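Folylpolyglutamate synthase/dihydrofolate synthase (Thermotoga maritima, PDB 1O5Z) probably joins L-glutamate, at the cost of ATP and with magnesium, to dihydropteroate and to tetrahydrofolyl polyglutamate chains. Local coordinates at residues Q77-G82 against G287-E292. Sequence-based numbering, arbitrary orientation.
Sequences QGYRVG and GLPLSE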
ATOM      1  N   GLN A  77     -12.217  -1.541 -17.019  1.00 43.19           N
ATOM      2  CA  GLN A  77     -12.564  -0.870 -18.268  1.00 43.10           C
ATOM      3  C   GLN A  77     -11.963  -1.595 -19.445  1.00 42.33           C
ATOM      4  O   GLN A  77     -12.335  -1.362 -20.606  1.00 42.48           O
ATOM      5  CB  GLN A  77     -12.134   0.583 -18.258  1.00 44.00           C
ATOM      6  CG  GLN A  77     -12.551   1.360 -19.487  1.00 45.60           C
ATOM      7  CD  GLN A  77     -14.047   1.320 -19.730  1.00 49.56           C
ATOM      8  OE1 GLN A  77     -14.836   1.495 -18.798  1.00 53.19           O
ATOM      9  NE2 GLN A  77     -14.450   1.126 -20.989  1.00 54.18           N
ATOM     10  N   GLY A  78     -11.084  -2.533 -19.135  1.00 41.81           N
ATOM     11  CA  GLY A  78     -10.492  -3.386 -20.148  1.00 41.49           C
ATOM     12  C   GLY A  78      -9.146  -2.896 -20.627  1.00 41.50           C
ATOM     13  O   GLY A  78      -8.636  -3.428 -21.605  1.00 42.52           O
ATOM     14  N   TYR A  79      -8.566  -1.898 -19.985  1.00 41.89           N
ATOM     15  CA  TYR A  79      -7.156  -1.571 -20.257  1.00 42.87           C
ATOM     16  C   TYR A  79      -6.209  -2.683 -19.775  1.00 43.12           C
ATOM     17  O   TYR A  79      -6.444  -3.339 -18.745  1.00 41.77           O
ATOM     18  CB  TYR A  79      -6.725  -0.236 -19.583  1.00 43.96           C
ATOM     19  CG  TYR A  79      -7.418   0.999 -20.119  1.00 43.77           C
ATOM     20  CD1 TYR A  79      -8.509   1.511 -19.469  1.00 44.89           C
ATOM     21  CD2 TYR A  79      -6.985   1.646 -21.274  1.00 46.99           C
ATOM     22  CE1 TYR A  79      -9.161   2.632 -19.909  1.00 44.97           C
ATOM     23  CE2 TYR A  79      -7.662   2.781 -21.759  1.00 46.67           C
ATOM     24  CZ  TYR A  79      -8.757   3.257 -21.040  1.00 45.86           C
ATOM     25  OH  TYR A  79      -9.476   4.365 -21.400  1.00 46.96           O
ATOM     26  N   ARG A  80      -5.099  -2.834 -20.490  1.00 43.76           N
ATOM     27  CA  ARG A  80      -4.030  -3.670 -20.013  1.00 44.90           C
ATOM     28  C   ARG A  80      -3.202  -2.800 -19.072  1.00 45.15           C
ATOM     29  O   ARG A  80      -2.526  -1.848 -19.527  1.00 45.55           O
ATOM     30  CB  ARG A  80      -3.198  -4.197 -21.168  1.00 45.03           C
ATOM     31  CG  ARG A  80      -2.215  -5.273 -20.785  1.00 47.10           C
ATOM     32  CD  ARG A  80      -1.604  -6.008 -21.975  1.00 48.60           C
ATOM     33  NE  ARG A  80      -1.843  -7.426 -21.735  1.00 55.17           N
ATOM     34  CZ  ARG A  80      -0.930  -8.372 -21.600  1.00 54.86           C
ATOM     35  NH1 ARG A  80       0.345  -8.145 -21.774  1.00 56.86           N
ATOM     36  NH2 ARG A  80      -1.319  -9.589 -21.325  1.00 56.45           N
ATOM     37  N   VAL A  81      -3.225  -3.150 -17.783  1.00 43.61           N
ATOM     38  CA  VAL A  81      -2.688  -2.308 -16.740  1.00 44.37           C
ATOM     39  C   VAL A  81      -1.529  -2.969 -16.005  1.00 44.59           C
ATOM     40  O   VAL A  81      -1.671  -4.068 -15.509  1.00 44.96           O
ATOM     41  CB  VAL A  81      -3.806  -1.961 -15.712  1.00 44.36           C
ATOM     42  CG1 VAL A  81      -3.317  -1.088 -14.548  1.00 44.27           C
ATOM     43  CG2 VAL A  81      -4.955  -1.282 -16.427  1.00 46.30           C
ATOM     44  N   GLY A  82      -0.388  -2.284 -15.919  1.00 45.04           N
ATOM     45  CA  GLY A  82       0.650  -2.654 -14.970  1.00 45.08           C
ATOM     46  C   GLY A  82       0.444  -1.811 -13.726  1.00 45.47           C
ATOM     47  O   GLY A  82       0.053  -0.664 -13.802  1.00 46.78           O
ATOM     48  N   GLY A 287      -8.113  12.254 -18.444  1.00 51.14           N
ATOM     49  CA  GLY A 287      -8.816  12.230 -19.701  1.00 50.70           C
ATOM     50  C   GLY A 287      -9.227  10.848 -20.220  1.00 51.12           C
ATOM     51  O   GLY A 287      -9.944  10.759 -21.188  1.00 51.59           O
ATOM     52  N   LEU A 288      -8.782   9.760 -19.623  1.00 50.74           N
ATOM     53  CA  LEU A 288      -9.008   8.457 -20.201  1.00 51.16           C
ATOM     54  C   LEU A 288     -10.479   8.128 -20.263  1.00 51.98           C
ATOM     55  O   LEU A 288     -11.215   8.455 -19.377  1.00 53.21           O
ATOM     56  CB  LEU A 288      -8.301   7.392 -19.402  1.00 50.79           C
ATOM     57  CG  LEU A 288      -6.788   7.458 -19.441  1.00 51.95           C
ATOM     58  CD1 LEU A 288      -6.151   6.618 -18.274  1.00 52.71           C
ATOM     59  CD2 LEU A 288      -6.243   7.059 -20.787  1.00 52.31           C
ATOM     60  N   PRO A 289     -10.938   7.503 -21.329  1.00 52.96           N
ATOM     61  CA  PRO A 289     -12.299   7.070 -21.368  1.00 53.35           C
ATOM     62  C   PRO A 289     -12.587   5.937 -20.353  1.00 53.88           C
ATOM     63  O   PRO A 289     -11.839   4.943 -20.238  1.00 53.67           O
ATOM     64  CB  PRO A 289     -12.471   6.620 -22.814  1.00 53.65           C
ATOM     65  CG  PRO A 289     -11.128   6.279 -23.254  1.00 53.48           C
ATOM     66  CD  PRO A 289     -10.226   7.212 -22.584  1.00 52.84           C
ATOM     67  N   LEU A 290     -13.690   6.113 -19.629  1.00 53.77           N
ATOM     68  CA  LEU A 290     -14.057   5.223 -18.544  1.00 53.41           C
ATOM     69  C   LEU A 290     -15.546   5.105 -18.460  1.00 51.61           C
ATOM     70  O   LEU A 290     -16.218   6.112 -18.595  1.00 51.20           O
ATOM     71  CB  LEU A 290     -13.612   5.818 -17.212  1.00 54.18           C
ATOM     72  CG  LEU A 290     -12.834   4.882 -16.343  1.00 56.51           C
ATOM     73  CD1 LEU A 290     -11.490   4.601 -17.051  1.00 59.03           C
ATOM     74  CD2 LEU A 290     -12.636   5.576 -15.028  1.00 59.91           C
ATOM     75  N   SER A 291     -16.035   3.895 -18.184  1.00 49.51           N
ATOM     76  CA  SER A 291     -17.450   3.677 -18.025  1.00 48.42           C
ATOM     77  C   SER A 291     -17.722   3.760 -16.561  1.00 46.73           C
ATOM     78  O   SER A 291     -16.847   3.484 -15.755  1.00 46.45           O
ATOM     79  CB  SER A 291     -17.897   2.308 -18.577  1.00 48.46           C
ATOM     80  OG  SER A 291     -17.222   1.208 -17.975  1.00 47.65           O
ATOM     81  N   GLU A 292     -18.954   4.118 -16.240  1.00 45.06           N
ATOM     82  CA  GLU A 292     -19.457   4.048 -14.888  1.00 44.93           C
ATOM     83  C   GLU A 292     -19.458   2.611 -14.383  1.00 44.67           C
ATOM     84  O   GLU A 292     -19.215   2.368 -13.208  1.00 44.07           O
ATOM     85  CB  GLU A 292     -20.879   4.620 -14.821  1.00 44.42           C
ATOM     86  CG  GLU A 292     -21.413   4.659 -13.412  1.00 44.64           C
ATOM     87  CD  GLU A 292     -22.784   5.264 -13.324  1.00 45.23           C
ATOM     88  OE1 GLU A 292     -23.074   6.127 -14.158  1.00 48.50           O
ATOM     89  OE2 GLU A 292     -23.563   4.883 -12.423  1.00 41.25           O
TER
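Tyr79 and Gln77 both reach across to 287-292, the loop that joins helix 271-286 to helix 292-301, and each is hydrogen-bonded there, Tyr79 to a carbonyl and Gln77 to two donors of one serine. The Tyr79 hydroxyl donates to the carbonyl of Pro289, OH to O 2.7 Å; it lies in the carbonyl plane, on a lone pair (C=O...OH angle 131°), and the carbonyl oxygen in turn sits at the ring edge, in the ring plane. The proline ring crosses the tyrosine side chain at about a right angle and presses CG and CD against the hydroxyl, with Pro289 CG 3.1 Å from Tyr79 OH. CD1 of Leu290 also meets the ring at its edge, 4.2 Å from Tyr79 CE1, while the leucine packs on Ile73 of helix 63-77 and Ile295 of helix 292-301.

Gln77 sends CG out anti to its backbone N (chi1 -176°) and then bends at chi2. Its OE1 is gripped twice by Ser291: by the hydroxyl, OG to OE1 2.5 Å, in the amide plane, and by the backbone, N to OE1 2.8 Å, from well above that plane. Ser291 OG also caps Ala294 N as the N-cap of helix 292-301. An alanine in place of Gln77 would probably leave both the Ser291 hydroxyl and Ser291 N without this acceptor, the hydroxyl then held by its bond with Ala294 N.

Gly78, with positive phi, closes helix 63-77 in a Schellman motif just before the chain enters strand 81-84 of the Mur ligase middle domain. One amide oxygen takes both Ser291 donors at the start of helix 292-301, and one tyrosine hydroxyl takes the Pro289 carbonyl. With a few apolar contacts at the hydroxyl end and one edge of the tyrosine ring, uncharged hydrogen bonds carry this surface contact.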